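Local atomic coordinates of NanS-p (Escherichia phage vB_EcoP_24B, PDB entry 6YP6), a protein that probably binds sugar as part of a conserved carbohydrate esterase carried by a Shiga toxin-encoding bacteriophage. Residues 6-11 with 41-46; 65-70 with 163-168; 73-78 with 207-212; 93-98 with 111-116. All blocks are in the same frame, centred on the assembly; numbering follows the deposited sequence.

Contact 1. Residues 6-11 with 41-46; sequences LSYLAS and KAVKLT
Tyr-8 of strand 3-9 and Ala-10 just beyond it meet Lys-41, Ala-42 and Val-43 of strand 41-46 where an antiparallel sheet branches. The evidence for branching is in the backbone: Tyr-8 and Ala-10 hydrogen-bond to Ile-212 and Asp-210, Val-43 to Ile-209, so both strands use strand 207-216 as their common neighbour. Between themselves they share no hydrogen bond, and their touching parts run 144° apart, joined by van der Waals packing, part of it of side chain on backbone. In Tyr-8, CG is anti to the backbone N (chi1 171°), beside the carbonyl carbon. The outer end of the ring, not its centre, makes the contact: OH of Tyr-8 lies 3.3 Å from CB of Val-43, and CE2 lies 3.6 Å from CG1 of the same valine. The two side chains are set at a slant to one another, and CG1 approaches the ring obliquely. The hydroxyl is nevertheless satisfied, since it hydrogen-bonds to Gly-15 O in the loop beyond strand 3-9; this bond probably helps to keep the ring end beside the valine. Farther along, the methyl of Ala-10 presses on the backbone of the other strand, CB standing 3.5 Å from CA of Ala-42, tighter than ordinary van der Waals contact. Lys-41 takes part through its root: CB is 3.7 Å from Ala-10 O, while the rest of the chain bends at chi2 and leads off from the contact. Such a seam, in which two strands follow one another along the same edge of a third, is that of a branched antiparallel sheet in a beta-sandwich.

Contact 2. Residues 65-70 with 163-168; sequences ALLQKG and NSLQVT
Two flat groups carry this contact, the carboxamide of Asn-163 and the carbonyl of Leu-67. The carboxamide turns its OD1 to the helix, where the oxygen lies 3.6 Å from CB of Leu-67 and 3.5 Å from N of Gln-68. CG of Asn-163 stands beside its own backbone N, anti to the carbonyl carbon (chi1 -74°). The Leu-67 carbonyl is met from above its plane: Asn-163 N donates to Leu-67 O over 2.9 Å, 43° out of that plane, in a bond bent to 140° at the hydrogen. Water 1 also lies 2.9 Å from Leu-67 O and equally near Ser-164 O, between the two segments. On the apolar side, CD2 of Leu-67 touches CD2 of Leu-165 at 3.9 Å, the two side chains slanting past each other; Val-103 packs on Leu-165 as well. Beyond, Ser-164 OG accepts from Gln-166 N, an ST turn that leads into strand 166-171. Chemically, the mixture implies a surface join in which Leu-67 O, near the helix end, is gripped by Asn-163 N with a water within reach of it and of Ser-164 O, while one leucine pair supplies the apolar grip.

Contact 3. Residues 73-78 with 207-212; sequences IRCRFK and VLIDSI
Arg-76 and Asp-210 slant across each other with their guanidinium and carboxylate planes turned 71° apart. NH1 of Arg-76 donates to OD2 of Asp-210 over 2.9 Å in a salt bridge; the oxygen lies near the guanidinium plane, yet the nitrogen comes from above the carboxylate. OD2 is also held by Thr-38 OG1, and NH1 by Glu-36 O, while Trp-152 makes a cation-pi contact with the arginine. Lys-78 and Leu-208 instead lie side by side and point the same way, CE of the lysine 4.1 Å from CD2 of the leucine, before NZ reaches its salt-bridge partner Asp-34. On the other face, CD1 of Ile-209 touches both Cys-75 SG, at 4.0 Å, and Phe-77 CB, at 3.8 Å. Arg-74, whose NH2 pairs with Glu-215, meets Ser-211 through water 2, which lies in the guanidinium plane and 2.8 Å from Ser-211 OG. The backbone has a matching irregularity: Arg-76 N bonds to Ser-211 O over 3.1 Å, but Arg-76 O takes Asp-210 N, so two residues face one. That one-residue register shift, with regular antiparallel pairing resumed at Phe-77 and Ile-209, is a classic beta bulge.

Contact 4. Residues 93-98 with 111-116; sequences YWPVSS and NNLLAA
Trp-94 faces both Leu-114 and Ala-115 at a beta bulge in an antiparallel strand pair. The register proves it: Tyr-93 is bridged to Ala-116 but Pro-95 to Leu-113, and within this step Trp-94 N donates to Ala-115 O while Trp-94 O accepts from Leu-114 N, each over 2.9 Å. The tight part lies around the indole. CD1 of Leu-114 sits over the six-membered ring of Trp-94, 4.0 Å from its centroid and only 3° off the normal, a CH-pi contact. NE1 is satisfied by Gly-61 O, which helps to set the orientation of the ring. Val-96 closes this cluster, its CG1 3.9 Å from CG of Leu-114 with the two side chains at about a right angle. Ala-115 CB packs equally closely on Trp-94 CB. Burial has a cost here: Ala-115 N has no hydrogen-bond partner in the model. On the face that carries Tyr-93, Pro-95 and Leu-113, CG of Leu-113 lies 3.7 Å from CA of Pro-95, and the nearby Tyr-93 ring stacks with Phe-189. Toward Asn-112 and Ser-97 the packing gives way to solvent. The backbone still holds, with Val-96 N bonded to Asn-112 O, and Asn-112 meets CG2 of Val-96 through CB, the side chains crossing at about a right angle, while its amide turns to water. That water binds both strands: water 3 donates to Val-96 O over 2.7 Å and accepts from Asn-112 ND2 over 3.0 Å.

Contacts 1 and 3 are neighbours, their centres about 7 Å apart, and meet through strand 207-216, which pairs with strands 3-9 and 41-46 as well as with strand 71-79. Contact 4 belongs to the other antiparallel sheet, about 20 Å from contact 3 between centres; Ile-73 packs across onto Trp-94 and Ala-115, joining the two sheets. The centres of contacts 2 and 4 are about 13 Å apart, and here Leu-66 and Leu-67 of helix 64-69 cover Trp-94 and Leu-114. Along the chain contact 1 closes first, contacts 2 and 3 interleave, and contact 4 falls within the spans of both. Sequence-distant strands thus build one two-sheet sandwich, consistent with a carbohydrate-binding module.

Contact 1. Residues 6-11 with 41-46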
loop_
_atom_site.group_PDB
_atom_site.type_symbol
_atom_site.label_atom_id
_atom_site.label_comp_id
_atom_site.label_asym_id
_atom_site.label_seq_id
_atom_site.Cartn_x
_atom_site.Cartn_y
_atom_site.Cartn_z
ATOM N N LEU A 6 -11.719 -0.696 5.836
ATOM C CA LEU A 6 -11.386 -2.038 5.379
ATOM C C LEU A 6 -10.207 -2.528 6.209
ATOM O O LEU A 6 -9.397 -1.737 6.686
ATOM C CB LEU A 6 -11.036 -2.066 3.888
ATOM C CG LEU A 6 -9.795 -1.283 3.456
ATOM C CD1 LEU A 6 -8.549 -2.149 3.438
ATOM C CD2 LEU A 6 -10.002 -0.637 2.091
ATOM N N SER A 7 -10.104 -3.845 6.357
ATOM C CA SER A 7 -8.947 -4.407 7.026
ATOM C C SER A 7 -8.693 -5.841 6.593
ATOM O O SER A 7 -9.607 -6.575 6.218
ATOM C CB SER A 7 -9.078 -4.321 8.548
ATOM O OG SER A 7 -10.118 -5.148 8.990
ATOM N N TYR A 8 -7.416 -6.206 6.645
ATOM C CA TYR A 8 -6.940 -7.576 6.640
ATOM C C TYR A 8 -6.040 -7.738 7.863
ATOM O O TYR A 8 -5.129 -6.929 8.063
ATOM C CB TYR A 8 -6.113 -7.934 5.397
ATOM C CG TYR A 8 -5.487 -9.301 5.575
ATOM C CD1 TYR A 8 -6.254 -10.451 5.461
ATOM C CD2 TYR A 8 -4.154 -9.447 5.927
ATOM C CE1 TYR A 8 -5.722 -11.697 5.671
ATOM C CE2 TYR A 8 -3.607 -10.690 6.138
ATOM C CZ TYR A 8 -4.390 -11.814 6.010
ATOM O OH TYR A 8 -3.802 -13.041 6.234
ATOM N N LEU A 9 -6.263 -8.798 8.646
ATOM C CA LEU A 9 -5.402 -9.159 9.770
ATOM C C LEU A 9 -5.035 -10.631 9.628
ATOM O O LEU A 9 -5.919 -11.490 9.535
ATOM C CB LEU A 9 -6.103 -8.933 11.114
ATOM C CG LEU A 9 -6.129 -7.509 11.659
ATOM C CD1 LEU A 9 -7.082 -6.635 10.870
ATOM C CD2 LEU A 9 -6.473 -7.509 13.151
ATOM N N ALA A 10 -3.743 -10.945 9.660
ATOM C CA ALA A 10 -3.343 -12.345 9.566
ATOM C C ALA A 10 -3.773 -13.153 10.782
ATOM O O ALA A 10 -3.834 -14.384 10.694
ATOM C CB ALA A 10 -1.836 -12.459 9.347
ATOM N N SER A 11 -4.075 -12.494 11.898
ATOM C CA SER A 11 -4.485 -13.146 13.133
ATOM C C SER A 11 -5.994 -13.328 13.239
ATOM O O SER A 11 -6.458 -13.934 14.208
ATOM C CB SER A 11 -4.011 -12.319 14.334
ATOM O OG SER A 11 -4.554 -11.008 14.274
ATOM N N LYS A 41 1.341 -14.535 13.836
ATOM C CA LYS A 41 0.921 -14.921 12.502
ATOM C C LYS A 41 1.283 -13.851 11.486
ATOM O O LYS A 41 1.482 -12.680 11.820
ATOM C CB LYS A 41 -0.607 -15.119 12.445
ATOM C CG LYS A 41 -1.127 -16.186 13.375
ATOM C CD LYS A 41 -0.678 -17.557 12.924
ATOM C CE LYS A 41 -1.309 -18.652 13.759
ATOM N NZ LYS A 41 -1.039 -19.983 13.156
ATOM N N ALA A 42 1.336 -14.281 10.231
ATOM C CA ALA A 42 1.492 -13.397 9.085
ATOM C C ALA A 42 1.004 -14.169 7.867
ATOM O O ALA A 42 0.805 -15.380 7.926
ATOM C CB ALA A 42 2.955 -12.990 8.902
ATOM N N VAL A 43 0.799 -13.467 6.762
ATOM C CA VAL A 43 0.535 -14.121 5.484
ATOM C C VAL A 43 1.705 -13.842 4.556
ATOM O O VAL A 43 2.123 -12.693 4.387
ATOM C CB VAL A 43 -0.838 -13.762 4.891
ATOM C CG1 VAL A 43 -0.899 -12.321 4.421
ATOM C CG2 VAL A 43 -1.189 -14.726 3.740
ATOM N N LYS A 44 2.268 -14.901 4.006
ATOM C CA LYS A 44 3.423 -14.841 3.127
ATOM C C LYS A 44 2.938 -14.860 1.687
ATOM O O LYS A 44 2.239 -15.790 1.269
ATOM C CB LYS A 44 4.321 -16.038 3.404
ATOM C CG LYS A 44 5.532 -16.169 2.496
ATOM C CD LYS A 44 6.397 -17.353 2.949
ATOM C CE LYS A 44 7.461 -17.737 1.935
ATOM N NZ LYS A 44 8.210 -18.958 2.349
ATOM N N LEU A 45 3.317 -13.833 0.941
ATOM C CA LEU A 45 2.876 -13.633 -0.430
ATOM C C LEU A 45 4.054 -13.857 -1.364
ATOM O O LEU A 45 5.100 -13.204 -1.249
ATOM C CB LEU A 45 2.306 -12.227 -0.607
ATOM C CG LEU A 45 1.182 -11.874 0.386
ATOM C CD1 LEU A 45 0.746 -10.439 0.173
ATOM C CD2 LEU A 45 0.001 -12.787 0.281
ATOM N N THR A 46 3.872 -14.799 -2.279
ATOM C CA THR A 46 4.867 -15.177 -3.260
ATOM C C THR A 46 4.164 -15.455 -4.581
ATOM O O THR A 46 2.933 -15.480 -4.670
ATOM C CB THR A 46 5.612 -16.463 -2.849
ATOM O OG1 THR A 46 4.681 -17.550 -2.714
ATOM C CG2 THR A 46 6.381 -16.264 -1.550
#

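Contact 2. Residues 65-70 with 163-168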
loop_
_atom_site.group_PDB
_atom_site.type_symbol
_atom_site.label_atom_id
_atom_site.label_comp_id
_atom_site.label_asym_id
_atom_site.label_seq_id
_atom_site.Cartn_x
_atom_site.Cartn_y
_atom_site.Cartn_z
ATOM N N ALA A 65 -15.240 9.976 2.800
ATOM C CA ALA A 65 -15.211 10.228 4.239
ATOM C C ALA A 65 -13.782 10.320 4.759
ATOM O O ALA A 65 -13.503 11.091 5.682
ATOM C CB ALA A 65 -15.986 9.157 5.003
ATOM N N LEU A 66 -12.868 9.511 4.206
ATOM C CA LEU A 66 -11.455 9.637 4.558
ATOM C C LEU A 66 -10.956 11.049 4.272
ATOM O O LEU A 66 -10.276 11.664 5.107
ATOM C CB LEU A 66 -10.642 8.588 3.790
ATOM C CG LEU A 66 -9.122 8.683 3.962
ATOM C CD1 LEU A 66 -8.678 8.461 5.388
ATOM C CD2 LEU A 66 -8.444 7.678 3.035
ATOM N N LEU A 67 -11.308 11.593 3.106
ATOM C CA LEU A 67 -10.877 12.945 2.770
ATOM C C LEU A 67 -11.502 13.982 3.705
ATOM O O LEU A 67 -10.831 14.938 4.104
ATOM C CB LEU A 67 -11.247 13.270 1.326
ATOM C CG LEU A 67 -10.407 12.553 0.270
ATOM C CD1 LEU A 67 -11.001 12.754 -1.117
ATOM C CD2 LEU A 67 -8.981 13.059 0.283
ATOM N N GLN A 68 -12.781 13.805 4.061
ATOM C CA GLN A 68 -13.495 14.784 4.879
ATOM C C GLN A 68 -13.019 14.748 6.322
ATOM O O GLN A 68 -12.774 15.796 6.937
ATOM C CB GLN A 68 -15.005 14.507 4.805
ATOM C CG GLN A 68 -15.902 15.288 5.776
ATOM C CD GLN A 68 -17.231 14.571 6.054
ATOM O OE1 GLN A 68 -17.669 13.726 5.271
ATOM N NE2 GLN A 68 -17.852 14.889 7.179
ATOM N N LYS A 69 -12.926 13.549 6.893
ATOM C CA LYS A 69 -12.675 13.395 8.314
ATOM C C LYS A 69 -11.217 13.141 8.642
ATOM O O LYS A 69 -10.824 13.288 9.809
ATOM C CB LYS A 69 -13.500 12.222 8.852
ATOM C CG LYS A 69 -14.997 12.396 8.720
ATOM C CD LYS A 69 -15.756 11.175 9.246
ATOM C CE LYS A 69 -17.257 11.301 9.034
ATOM N NZ LYS A 69 -17.858 9.995 8.642
ATOM N N GLY A 70 -10.412 12.760 7.652
ATOM C CA GLY A 70 -9.069 12.285 7.898
ATOM C C GLY A 70 -9.068 10.835 8.332
ATOM O O GLY A 70 -10.109 10.222 8.584
ATOM N N ASN A 163 -10.892 17.768 3.583
ATOM C CA ASN A 163 -10.648 17.545 2.158
ATOM C C ASN A 163 -9.235 17.912 1.736
ATOM O O ASN A 163 -8.953 17.976 0.531
ATOM C CB ASN A 163 -11.681 18.214 1.254
ATOM C CG ASN A 163 -13.012 17.498 1.277
ATOM O OD1 ASN A 163 -13.104 16.322 1.649
ATOM N ND2 ASN A 163 -14.055 18.201 0.867
ATOM N N SER A 164 -8.320 18.081 2.681
ATOM C CA SER A 164 -6.935 18.329 2.325
ATOM C C SER A 164 -6.346 17.114 1.609
ATOM O O SER A 164 -6.507 15.974 2.051
ATOM C CB SER A 164 -6.111 18.625 3.575
ATOM O OG SER A 164 -4.732 18.723 3.248
ATOM N N LEU A 165 -5.641 17.370 0.526
ATOM C CA LEU A 165 -4.916 16.346 -0.218
ATOM C C LEU A 165 -3.462 16.245 0.228
ATOM O O LEU A 165 -2.667 15.547 -0.404
ATOM C CB LEU A 165 -5.052 16.628 -1.717
ATOM C CG LEU A 165 -6.494 16.560 -2.245
ATOM C CD1 LEU A 165 -6.616 17.214 -3.609
ATOM C CD2 LEU A 165 -6.974 15.127 -2.321
ATOM N N GLN A 166 -3.098 16.914 1.314
ATOM C CA GLN A 166 -1.755 16.854 1.875
ATOM C C GLN A 166 -1.671 15.705 2.870
ATOM O O GLN A 166 -2.284 15.752 3.945
ATOM C CB GLN A 166 -1.428 18.182 2.545
ATOM C CG GLN A 166 -0.082 18.191 3.220
ATOM C CD GLN A 166 0.241 19.561 3.709
ATOM O OE1 GLN A 166 -0.324 20.020 4.717
ATOM N NE2 GLN A 166 1.099 20.260 2.993
ATOM N N VAL A 167 -0.868 14.700 2.524
ATOM C CA VAL A 167 -0.751 13.431 3.235
ATOM C C VAL A 167 0.605 13.381 3.919
ATOM O O VAL A 167 1.607 13.863 3.387
ATOM C CB VAL A 167 -0.887 12.269 2.223
ATOM C CG1 VAL A 167 -0.656 10.919 2.863
ATOM C CG2 VAL A 167 -2.260 12.299 1.586
ATOM N N THR A 168 0.641 12.798 5.113
ATOM C CA THR A 168 1.907 12.606 5.801
ATOM C C THR A 168 2.238 11.127 5.834
ATOM O O THR A 168 1.459 10.336 6.393
ATOM C CB THR A 168 1.876 13.179 7.221
ATOM O OG1 THR A 168 1.555 14.569 7.158
ATOM C CG2 THR A 168 3.246 13.029 7.901
HETATM O O HOH W 1 -7.983 14.710 4.137
#

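Contact 3. Residues 73-78 with 207-212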
loop_
_atom_site.group_PDB
_atom_site.type_symbol
_atom_site.label_atom_id
_atom_site.label_comp_id
_atom_site.label_asym_id
_atom_site.label_seq_id
_atom_site.Cartn_x
_atom_site.Cartn_y
_atom_site.Cartn_z
ATOM N N ILE A 73 -4.211 5.111 5.780
ATOM C CA ILE A 73 -3.990 3.849 5.081
ATOM C C ILE A 73 -2.732 3.261 5.710
ATOM O O ILE A 73 -1.718 3.958 5.793
ATOM C CB ILE A 73 -3.750 4.094 3.582
ATOM C CG1 ILE A 73 -4.893 4.888 2.937
ATOM C CG2 ILE A 73 -3.484 2.770 2.856
ATOM C CD1 ILE A 73 -4.598 5.348 1.520
ATOM N N ARG A 74 -2.781 2.008 6.168
ATOM C CA ARG A 74 -1.648 1.458 6.911
ATOM C C ARG A 74 -1.379 0.004 6.552
ATOM O O ARG A 74 -2.274 -0.750 6.155
ATOM C CB ARG A 74 -1.809 1.593 8.431
ATOM C CG ARG A 74 -3.040 0.970 8.998
ATOM C CD ARG A 74 -2.979 1.008 10.512
ATOM N NE ARG A 74 -4.187 0.510 11.163
ATOM C CZ ARG A 74 -4.410 -0.764 11.483
ATOM N NH1 ARG A 74 -3.531 -1.703 11.180
ATOM N NH2 ARG A 74 -5.534 -1.096 12.095
ATOM N N CYS A 75 -0.120 -0.389 6.730
ATOM C CA CYS A 75 0.300 -1.766 6.546
ATOM C C CYS A 75 1.506 -2.050 7.428
ATOM O O CYS A 75 2.424 -1.236 7.506
ATOM C CB CYS A 75 0.676 -2.002 5.080
ATOM S SG CYS A 75 1.302 -3.654 4.657
ATOM N N ARG A 76 1.518 -3.228 8.040
ATOM C CA ARG A 76 2.688 -3.754 8.734
ATOM C C ARG A 76 3.163 -4.981 7.962
ATOM O O ARG A 76 2.364 -5.887 7.675
ATOM C CB ARG A 76 2.354 -4.080 10.192
ATOM C CG ARG A 76 3.546 -4.633 10.968
ATOM C CD ARG A 76 3.346 -4.566 12.474
ATOM N NE ARG A 76 4.558 -4.948 13.209
ATOM C CZ ARG A 76 4.824 -6.166 13.689
ATOM N NH1 ARG A 76 3.970 -7.174 13.547
ATOM N NH2 ARG A 76 5.961 -6.375 14.334
ATOM N N PHE A 77 4.454 -5.003 7.620
ATOM C CA PHE A 77 4.986 -5.978 6.675
ATOM C C PHE A 77 6.448 -6.252 6.990
ATOM O O PHE A 77 7.122 -5.470 7.658
ATOM C CB PHE A 77 4.843 -5.470 5.216
ATOM C CG PHE A 77 5.740 -4.309 4.913
ATOM C CD1 PHE A 77 5.369 -3.016 5.262
ATOM C CD2 PHE A 77 6.981 -4.507 4.334
ATOM C CE1 PHE A 77 6.231 -1.951 5.030
ATOM C CE2 PHE A 77 7.835 -3.444 4.102
ATOM C CZ PHE A 77 7.458 -2.164 4.444
ATOM N N LYS A 78 6.936 -7.364 6.452
ATOM C CA LYS A 78 8.313 -7.798 6.617
ATOM C C LYS A 78 8.770 -8.328 5.272
ATOM O O LYS A 78 8.095 -9.166 4.671
ATOM C CB LYS A 78 8.410 -8.883 7.701
ATOM C CG LYS A 78 9.693 -9.694 7.689
ATOM C CD LYS A 78 9.851 -10.478 9.026
ATOM C CE LYS A 78 10.211 -11.927 8.845
ATOM N NZ LYS A 78 10.647 -12.436 10.155
ATOM N N VAL A 207 7.113 -11.350 0.627
ATOM C CA VAL A 207 6.714 -10.412 1.672
ATOM C C VAL A 207 5.742 -11.085 2.628
ATOM O O VAL A 207 4.865 -11.852 2.211
ATOM C CB VAL A 207 6.144 -9.101 1.074
ATOM C CG1 VAL A 207 4.825 -9.314 0.350
ATOM C CG2 VAL A 207 5.999 -8.004 2.144
ATOM N N LEU A 208 5.901 -10.780 3.912
ATOM C CA LEU A 208 4.977 -11.193 4.954
ATOM C C LEU A 208 4.139 -9.984 5.342
ATOM O O LEU A 208 4.678 -8.909 5.627
ATOM C CB LEU A 208 5.718 -11.717 6.182
ATOM C CG LEU A 208 6.088 -13.199 6.161
ATOM C CD1 LEU A 208 7.005 -13.525 5.025
ATOM C CD2 LEU A 208 6.710 -13.577 7.493
ATOM N N ILE A 209 2.828 -10.159 5.358
ATOM C CA ILE A 209 1.896 -9.108 5.744
ATOM C C ILE A 209 1.272 -9.476 7.081
ATOM O O ILE A 209 0.710 -10.566 7.235
ATOM C CB ILE A 209 0.804 -8.911 4.675
ATOM C CG1 ILE A 209 1.399 -8.595 3.316
ATOM C CG2 ILE A 209 -0.205 -7.861 5.143
ATOM C CD1 ILE A 209 2.095 -7.319 3.256
ATOM N N ASP A 210 1.361 -8.565 8.040
ATOM C CA ASP A 210 0.682 -8.689 9.326
ATOM C C ASP A 210 -0.738 -8.139 9.228
ATOM O O ASP A 210 -1.697 -8.791 9.654
ATOM C CB ASP A 210 1.490 -7.901 10.367
ATOM C CG ASP A 210 1.147 -8.263 11.789
ATOM O OD1 ASP A 210 0.917 -9.458 12.064
ATOM O OD2 ASP A 210 1.200 -7.366 12.664
ATOM N N SER A 211 -0.868 -6.939 8.667
ATOM C CA SER A 211 -2.154 -6.285 8.534
ATOM C C SER A 211 -2.084 -5.241 7.429
ATOM O O SER A 211 -1.012 -4.722 7.093
ATOM C CB SER A 211 -2.547 -5.610 9.849
ATOM O OG SER A 211 -1.610 -4.604 10.191
ATOM N N ILE A 212 -3.263 -4.944 6.876
ATOM C CA ILE A 212 -3.512 -3.823 5.972
ATOM C C ILE A 212 -4.825 -3.214 6.434
ATOM O O ILE A 212 -5.775 -3.954 6.698
ATOM C CB ILE A 212 -3.689 -4.285 4.511
ATOM C CG1 ILE A 212 -2.462 -5.032 4.003
ATOM C CG2 ILE A 212 -4.012 -3.097 3.597
ATOM C CD1 ILE A 212 -2.711 -5.809 2.736
HETATM O O HOH W 2 -1.349 -1.900 9.548
#

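Contact 4. Residues 93-98 with 111-116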
loop_
_atom_site.group_PDB
_atom_site.type_symbol
_atom_site.label_atom_id
_atom_site.label_comp_id
_atom_site.label_asym_id
_atom_site.label_seq_id
_atom_site.Cartn_x
_atom_site.Cartn_y
_atom_site.Cartn_z
ATOM N N TYR A 93 -2.507 0.756 -4.771
ATOM C CA TYR A 93 -3.212 1.645 -5.678
ATOM C C TYR A 93 -4.666 1.738 -5.246
ATOM O O TYR A 93 -5.333 0.715 -5.052
ATOM C CB TYR A 93 -3.189 1.133 -7.119
ATOM C CG TYR A 93 -1.851 0.844 -7.666
ATOM C CD1 TYR A 93 -0.936 1.849 -7.859
ATOM C CD2 TYR A 93 -1.501 -0.463 -8.016
ATOM C CE1 TYR A 93 0.330 1.557 -8.376
ATOM C CE2 TYR A 93 -0.266 -0.759 -8.534
ATOM C CZ TYR A 93 0.642 0.255 -8.703
ATOM O OH TYR A 93 1.880 -0.053 -9.241
ATOM N N TRP A 94 -5.180 2.957 -5.153
ATOM C CA TRP A 94 -6.586 3.183 -4.809
ATOM C C TRP A 94 -7.145 4.239 -5.758
ATOM O O TRP A 94 -7.272 5.421 -5.394
ATOM C CB TRP A 94 -6.748 3.588 -3.349
ATOM C CG TRP A 94 -8.157 3.699 -2.858
ATOM C CD1 TRP A 94 -9.329 3.464 -3.539
ATOM C CD2 TRP A 94 -8.532 4.116 -1.550
ATOM N NE1 TRP A 94 -10.398 3.717 -2.725
ATOM C CE2 TRP A 94 -9.938 4.117 -1.497
ATOM C CE3 TRP A 94 -7.808 4.493 -0.413
ATOM C CZ2 TRP A 94 -10.632 4.483 -0.352
ATOM C CZ3 TRP A 94 -8.496 4.849 0.716
ATOM C CH2 TRP A 94 -9.895 4.842 0.746
ATOM N N PRO A 95 -7.474 3.846 -6.986
ATOM C CA PRO A 95 -8.152 4.764 -7.904
ATOM C C PRO A 95 -9.563 4.998 -7.396
ATOM O O PRO A 95 -10.190 4.090 -6.850
ATOM C CB PRO A 95 -8.152 4.006 -9.242
ATOM C CG PRO A 95 -7.785 2.590 -8.932
ATOM C CD PRO A 95 -7.334 2.480 -7.536
ATOM N N VAL A 96 -10.072 6.218 -7.576
ATOM C CA VAL A 96 -11.421 6.554 -7.146
ATOM C C VAL A 96 -12.217 7.084 -8.332
ATOM O O VAL A 96 -11.682 7.742 -9.231
ATOM C CB VAL A 96 -11.437 7.516 -5.940
ATOM C CG1 VAL A 96 -10.818 6.822 -4.734
ATOM C CG2 VAL A 96 -10.718 8.818 -6.228
ATOM N N SER A 97 -13.522 6.786 -8.327
ATOM C CA SER A 97 -14.382 7.127 -9.455
ATOM C C SER A 97 -14.842 8.579 -9.428
ATOM O O SER A 97 -15.340 9.066 -10.443
ATOM C CB SER A 97 -15.609 6.216 -9.473
ATOM O OG SER A 97 -16.318 6.337 -8.260
ATOM N N SER A 98 -14.686 9.260 -8.297
ATOM C CA SER A 98 -14.956 10.682 -8.193
ATOM C C SER A 98 -14.195 11.205 -6.988
ATOM O O SER A 98 -13.777 10.442 -6.114
ATOM C CB SER A 98 -16.458 10.965 -8.038
ATOM O OG SER A 98 -16.924 10.563 -6.760
ATOM N N ASN A 111 -5.506 10.732 -13.870
ATOM C CA ASN A 111 -6.201 9.778 -13.020
ATOM C C ASN A 111 -6.122 10.190 -11.560
ATOM O O ASN A 111 -5.074 10.641 -11.078
ATOM C CB ASN A 111 -5.650 8.366 -13.162
ATOM C CG ASN A 111 -5.700 7.875 -14.579
ATOM O OD1 ASN A 111 -6.687 7.288 -14.998
ATOM N ND2 ASN A 111 -4.635 8.114 -15.331
ATOM N N ASN A 112 -7.247 10.007 -10.873
ATOM C CA ASN A 112 -7.389 10.339 -9.463
ATOM C C ASN A 112 -7.226 9.086 -8.617
ATOM O O ASN A 112 -8.048 8.161 -8.701
ATOM C CB ASN A 112 -8.777 10.924 -9.208
ATOM C CG ASN A 112 -9.036 12.192 -9.989
ATOM O OD1 ASN A 112 -8.150 13.024 -10.176
ATOM N ND2 ASN A 112 -10.279 12.354 -10.426
ATOM N N LEU A 113 -6.171 9.061 -7.804
ATOM C CA LEU A 113 -5.915 7.967 -6.876
ATOM C C LEU A 113 -5.617 8.539 -5.499
ATOM O O LEU A 113 -4.867 9.507 -5.372
ATOM C CB LEU A 113 -4.721 7.087 -7.299
ATOM C CG LEU A 113 -4.878 6.329 -8.612
ATOM C CD1 LEU A 113 -4.272 7.165 -9.729
ATOM C CD2 LEU A 113 -4.228 4.988 -8.595
ATOM N N LEU A 114 -6.195 7.914 -4.473
ATOM C CA LEU A 114 -5.859 8.272 -3.095
ATOM C C LEU A 114 -4.620 7.538 -2.610
ATOM O O LEU A 114 -4.070 7.899 -1.561
ATOM C CB LEU A 114 -7.033 7.982 -2.165
ATOM C CG LEU A 114 -8.318 8.749 -2.485
ATOM C CD1 LEU A 114 -9.377 8.382 -1.462
ATOM C CD2 LEU A 114 -8.090 10.250 -2.547
ATOM N N ALA A 115 -4.186 6.514 -3.345
ATOM C CA ALA A 115 -2.934 5.831 -3.073
ATOM C C ALA A 115 -2.325 5.405 -4.392
ATOM O O ALA A 115 -3.026 4.895 -5.266
ATOM C CB ALA A 115 -3.150 4.595 -2.211
ATOM N N ALA A 116 -1.017 5.603 -4.519
ATOM C CA ALA A 116 -0.249 5.088 -5.654
ATOM C C ALA A 116 1.194 4.954 -5.177
ATOM O O ALA A 116 2.100 5.650 -5.643
ATOM C CB ALA A 116 -0.371 5.977 -6.883
HETATM O O HOH W 3 -11.970 9.953 -10.749
#